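Local atomic coordinates of activator of Hsp90 ATPase homologue 1/2-like C-terminal domain-containing protein (Rhodobacter sphaeroides, PDB entry 3PU2), a protein that is of unknown function but belongs to the AHA1 family of the SRPBCC superfamily, and is only putatively an activator of the Hsp90 ATPase. Residues T100-P112 / T117-E129. Residues are numbered along the deposited sequence; the frame is centred on the assembly and turned at random.
Sequences TGGETLVTLQLLP and TELAMAVDYATPE
Leu105 and Asp124 open a ladder of paired backbone bonds that joins strands 104-112 and 117-124 as an antiparallel hairpin, their axes 167° apart. Reciprocal N-H to C=O bonds also link Thr107 with Ala122, Gln109 with Ala120 and Leu111 with Glu118. The shortest runs 2.7 Å from Thr107 N to Ala122 O; that from Leu111 N to Glu118 O, at 3.3 Å, is weak.

Apolar contacts gather on the face of Val106, Leu108 and Leu110, turned to helices 25-33 and 139-156. Leu108 CD2 lies 3.8 Å from both CG and SE of selenomethionine Met121, the two side chains running together in the same direction. With its CG anti to the backbone N (chi1 174°), Leu119 lies beside Leu110 and brings CD1 to 4.1 Å from Leu110 CG; Tyr147 of helix 139-156 touches both Leu119 and Met121. Farther along, Thr104 CG2 meets the Tyr125 ring obliquely, 3.4 Å from CD1.

The other face is mixed. Leu111 CD1 is in van der Waals contact with Glu118 OE1 at 3.7 Å, and Asp124 OD1 forms a salt bridge with Arg14.

The chemistry thus splits by face: backbone bonds set the register, buried Val106, Leu108, Leu110 and Leu119 pack toward the helices of this Bet v 1-like fold, and opposite them Glu118 and Asp124 sit among Thr, Gln, Leu and Ala.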
loop_
_atom_site.group_PDB
_atom_site.type_symbol
_atom_site.label_atom_id
_atom_site.label_comp_id
_atom_site.label_asym_id
_atom_site.label_seq_id
_atom_site.Cartn_x
_atom_site.Cartn_y
_atom_site.Cartn_z
ATOM N N THR A 100 -4.263 16.011 -3.094
ATOM C CA THR A 100 -3.155 15.350 -3.767
ATOM C C THR A 100 -1.884 15.422 -2.896
ATOM O O THR A 100 -1.849 14.919 -1.754
ATOM C CB THR A 100 -2.875 16.009 -5.170
ATOM O OG1 THR A 100 -4.092 16.069 -5.928
ATOM C CG2 THR A 100 -1.848 15.195 -5.968
ATOM N N GLY A 101 -0.860 16.062 -3.461
ATOM C CA GLY A 101 0.432 16.227 -2.819
ATOM C C GLY A 101 1.468 16.394 -3.921
ATOM O O GLY A 101 2.180 17.394 -3.982
ATOM N N GLY A 102 1.515 15.411 -4.815
ATOM C CA GLY A 102 2.458 15.395 -5.926
ATOM C C GLY A 102 2.757 13.923 -6.180
ATOM O O GLY A 102 2.187 13.060 -5.495
ATOM N N GLU A 103 3.631 13.608 -7.132
ATOM C CA GLU A 103 3.938 12.199 -7.389
ATOM C C GLU A 103 4.751 11.627 -6.226
ATOM O O GLU A 103 5.685 12.265 -5.762
ATOM C CB GLU A 103 4.719 12.037 -8.701
ATOM C CG GLU A 103 4.721 10.597 -9.247
ATOM C CD GLU A 103 5.086 10.512 -10.732
ATOM O OE1 GLU A 103 4.622 11.369 -11.520
ATOM O OE2 GLU A 103 5.824 9.578 -11.121
ATOM N N THR A 104 4.401 10.438 -5.747
ATOM C CA THR A 104 5.138 9.845 -4.631
ATOM C C THR A 104 5.800 8.520 -5.001
ATOM O O THR A 104 5.348 7.812 -5.917
ATOM C CB THR A 104 4.210 9.582 -3.407
ATOM O OG1 THR A 104 3.199 8.631 -3.756
ATOM C CG2 THR A 104 3.533 10.869 -2.953
ATOM N N LEU A 105 6.869 8.177 -4.289
ATOM C CA LEU A 105 7.555 6.908 -4.550
ATOM C C LEU A 105 7.391 6.019 -3.323
ATOM O O LEU A 105 7.822 6.378 -2.222
ATOM C CB LEU A 105 9.036 7.128 -4.820
ATOM C CG LEU A 105 9.738 5.900 -5.400
ATOM C CD1 LEU A 105 9.621 5.920 -6.920
ATOM C CD2 LEU A 105 11.200 5.907 -4.984
ATOM N N VAL A 106 6.788 4.854 -3.537
ATOM C CA VAL A 106 6.495 3.908 -2.475
ATOM C C VAL A 106 7.374 2.680 -2.488
ATOM O O VAL A 106 7.479 1.997 -3.498
ATOM C CB VAL A 106 5.053 3.447 -2.594
ATOM C CG1 VAL A 106 4.701 2.574 -1.432
ATOM C CG2 VAL A 106 4.137 4.653 -2.667
ATOM N N THR A 107 7.968 2.374 -1.342
ATOM C CA THR A 107 8.872 1.234 -1.225
ATOM C C THR A 107 8.365 0.176 -0.246
ATOM O O THR A 107 8.114 0.464 0.917
ATOM C CB THR A 107 10.262 1.718 -0.751
ATOM O OG1 THR A 107 10.624 2.902 -1.478
ATOM C CG2 THR A 107 11.321 0.639 -0.965
ATOM N N LEU A 108 8.223 -1.050 -0.725
ATOM C CA LEU A 108 7.763 -2.144 0.115
ATOM C C LEU A 108 8.865 -3.177 0.242
ATOM O O LEU A 108 9.366 -3.705 -0.752
ATOM C CB LEU A 108 6.530 -2.827 -0.487
ATOM C CG LEU A 108 5.338 -1.936 -0.843
ATOM C CD1 LEU A 108 4.407 -2.723 -1.738
ATOM C CD2 LEU A 108 4.616 -1.442 0.409
ATOM N N GLN A 109 9.225 -3.477 1.474
ATOM C CA GLN A 109 10.260 -4.458 1.739
ATOM C C GLN A 109 9.658 -5.550 2.627
ATOM O O GLN A 109 9.083 -5.257 3.678
ATOM C CB GLN A 109 11.424 -3.776 2.462
ATOM C CG GLN A 109 12.808 -4.332 2.163
ATOM C CD GLN A 109 13.682 -3.312 1.447
ATOM O OE1 GLN A 109 13.620 -2.113 1.730
ATOM N NE2 GLN A 109 14.508 -3.786 0.522
ATOM N N LEU A 110 9.783 -6.802 2.197
ATOM C CA LEU A 110 9.268 -7.931 2.964
ATOM C C LEU A 110 10.394 -8.827 3.501
ATOM O O LEU A 110 11.046 -9.532 2.738
ATOM C CB LEU A 110 8.321 -8.774 2.106
ATOM C CG LEU A 110 6.990 -8.177 1.650
ATOM C CD1 LEU A 110 7.199 -7.265 0.454
ATOM C CD2 LEU A 110 6.061 -9.311 1.265
ATOM N N LEU A 111 10.618 -8.791 4.813
ATOM C CA LEU A 111 11.652 -9.612 5.446
ATOM C C LEU A 111 11.030 -10.590 6.436
ATOM O O LEU A 111 10.226 -10.199 7.282
ATOM C CB LEU A 111 12.677 -8.739 6.177
ATOM C CG LEU A 111 12.138 -7.629 7.081
ATOM C CD1 LEU A 111 13.094 -7.381 8.234
ATOM C CD2 LEU A 111 11.935 -6.365 6.258
ATOM N N PRO A 112 11.391 -11.881 6.341
ATOM C CA PRO A 112 10.848 -12.895 7.247
ATOM C C PRO A 112 11.256 -12.623 8.683
ATOM O O PRO A 112 12.424 -12.368 8.961
ATOM C CB PRO A 112 11.450 -14.193 6.722
ATOM C CG PRO A 112 11.630 -13.913 5.265
ATOM C CD PRO A 112 12.196 -12.515 5.283
ATOM N N THR A 117 5.773 -12.628 8.611
ATOM C CA THR A 117 6.482 -11.671 7.759
ATOM C C THR A 117 6.320 -10.259 8.319
ATOM O O THR A 117 5.344 -9.957 8.998
ATOM C CB THR A 117 5.914 -11.671 6.300
ATOM O OG1 THR A 117 6.089 -12.961 5.703
ATOM C CG2 THR A 117 6.624 -10.632 5.440
ATOM N N GLU A 118 7.290 -9.398 8.053
ATOM C CA GLU A 118 7.186 -8.018 8.490
ATOM C C GLU A 118 7.201 -7.172 7.230
ATOM O O GLU A 118 8.087 -7.324 6.392
ATOM C CB GLU A 118 8.358 -7.606 9.378
ATOM C CG GLU A 118 8.381 -6.104 9.641
ATOM C CD GLU A 118 9.498 -5.680 10.566
ATOM O OE1 GLU A 118 10.509 -6.412 10.634
ATOM O OE2 GLU A 118 9.372 -4.613 11.208
ATOM N N LEU A 119 6.215 -6.293 7.090
ATOM C CA LEU A 119 6.141 -5.423 5.924
ATOM C C LEU A 119 6.643 -4.047 6.287
ATOM O O LEU A 119 6.070 -3.376 7.150
ATOM C CB LEU A 119 4.705 -5.301 5.409
ATOM C CG LEU A 119 4.459 -4.294 4.272
ATOM C CD1 LEU A 119 5.248 -4.700 3.048
ATOM C CD2 LEU A 119 2.989 -4.240 3.919
ATOM N N ALA A 120 7.732 -3.644 5.642
ATOM C CA ALA A 120 8.305 -2.323 5.857
ATOM C C ALA A 120 7.913 -1.500 4.631
ATOM O O ALA A 120 8.183 -1.896 3.489
ATOM C CB ALA A 120 9.812 -2.409 5.983
HETATM N N MSE A 121 7.259 -0.367 4.872
HETATM C CA MSE A 121 6.814 0.502 3.802
HETATM C C MSE A 121 7.292 1.929 4.002
HETATM O O MSE A 121 7.279 2.448 5.114
HETATM C CB MSE A 121 5.290 0.474 3.720
HETATM C CG MSE A 121 4.727 1.505 2.754
HETATM SE SE MSE A 121 2.857 1.291 2.379
HETATM C CE MSE A 121 2.309 3.112 2.682
ATOM N N ALA A 122 7.713 2.560 2.910
ATOM C CA ALA A 122 8.193 3.938 2.939
ATOM C C ALA A 122 7.626 4.707 1.752
ATOM O O ALA A 122 7.498 4.168 0.638
ATOM C CB ALA A 122 9.692 3.965 2.877
ATOM N N VAL A 123 7.298 5.972 1.990
ATOM C CA VAL A 123 6.742 6.813 0.948
ATOM C C VAL A 123 7.551 8.096 0.913
ATOM O O VAL A 123 7.602 8.820 1.906
ATOM C CB VAL A 123 5.252 7.143 1.239
ATOM C CG1 VAL A 123 4.650 7.921 0.090
ATOM C CG2 VAL A 123 4.480 5.869 1.448
ATOM N N ASP A 124 8.214 8.358 -0.214
ATOM C CA ASP A 124 8.997 9.577 -0.349
ATOM C C ASP A 124 8.100 10.571 -1.060
ATOM O O ASP A 124 7.542 10.262 -2.113
ATOM C CB ASP A 124 10.260 9.348 -1.185
ATOM C CG ASP A 124 11.305 8.522 -0.463
ATOM O OD1 ASP A 124 11.634 8.856 0.701
ATOM O OD2 ASP A 124 11.805 7.547 -1.072
ATOM N N TYR A 125 7.970 11.758 -0.484
ATOM C CA TYR A 125 7.133 12.821 -1.031
ATOM C C TYR A 125 7.924 13.884 -1.793
ATOM O O TYR A 125 9.145 13.980 -1.660
ATOM C CB TYR A 125 6.326 13.452 0.110
ATOM C CG TYR A 125 5.313 12.492 0.696
ATOM C CD1 TYR A 125 4.063 12.303 0.086
ATOM C CD2 TYR A 125 5.622 11.706 1.803
ATOM C CE1 TYR A 125 3.159 11.354 0.560
ATOM C CE2 TYR A 125 4.718 10.747 2.281
ATOM C CZ TYR A 125 3.499 10.581 1.645
ATOM O OH TYR A 125 2.647 9.596 2.044
ATOM N N ALA A 126 7.214 14.676 -2.591
ATOM C CA ALA A 126 7.830 15.726 -3.407
ATOM C C ALA A 126 8.552 16.757 -2.573
ATOM O O ALA A 126 9.761 16.935 -2.685
ATOM C CB ALA A 126 6.777 16.418 -4.247
ATOM N N THR A 127 7.787 17.437 -1.734
ATOM C CA THR A 127 8.310 18.490 -0.873
ATOM C C THR A 127 8.133 18.124 0.596
ATOM O O THR A 127 7.587 17.076 0.917
ATOM C CB THR A 127 7.574 19.829 -1.168
ATOM O OG1 THR A 127 6.157 19.653 -1.005
ATOM C CG2 THR A 127 7.853 20.278 -2.597
ATOM N N PRO A 128 8.635 18.962 1.508
ATOM C CA PRO A 128 8.421 18.559 2.898
ATOM C C PRO A 128 7.020 18.989 3.344
ATOM O O PRO A 128 6.519 18.531 4.365
ATOM C CB PRO A 128 9.538 19.285 3.648
ATOM C CG PRO A 128 10.618 19.405 2.609
ATOM C CD PRO A 128 9.811 19.839 1.403
ATOM N N GLU A 129 6.391 19.870 2.573
ATOM C CA GLU A 129 5.043 20.329 2.902
ATOM C C GLU A 129 4.000 19.378 2.280
ATOM O O GLU A 129 2.815 19.425 2.620
ATOM C CB GLU A 129 4.818 21.771 2.413
ATOM C CG GLU A 129 5.034 21.970 0.916
ATOM C CD GLU A 129 6.425 22.490 0.568
ATOM O OE1 GLU A 129 7.407 22.109 1.253
ATOM O OE2 GLU A 129 6.531 23.273 -0.407
#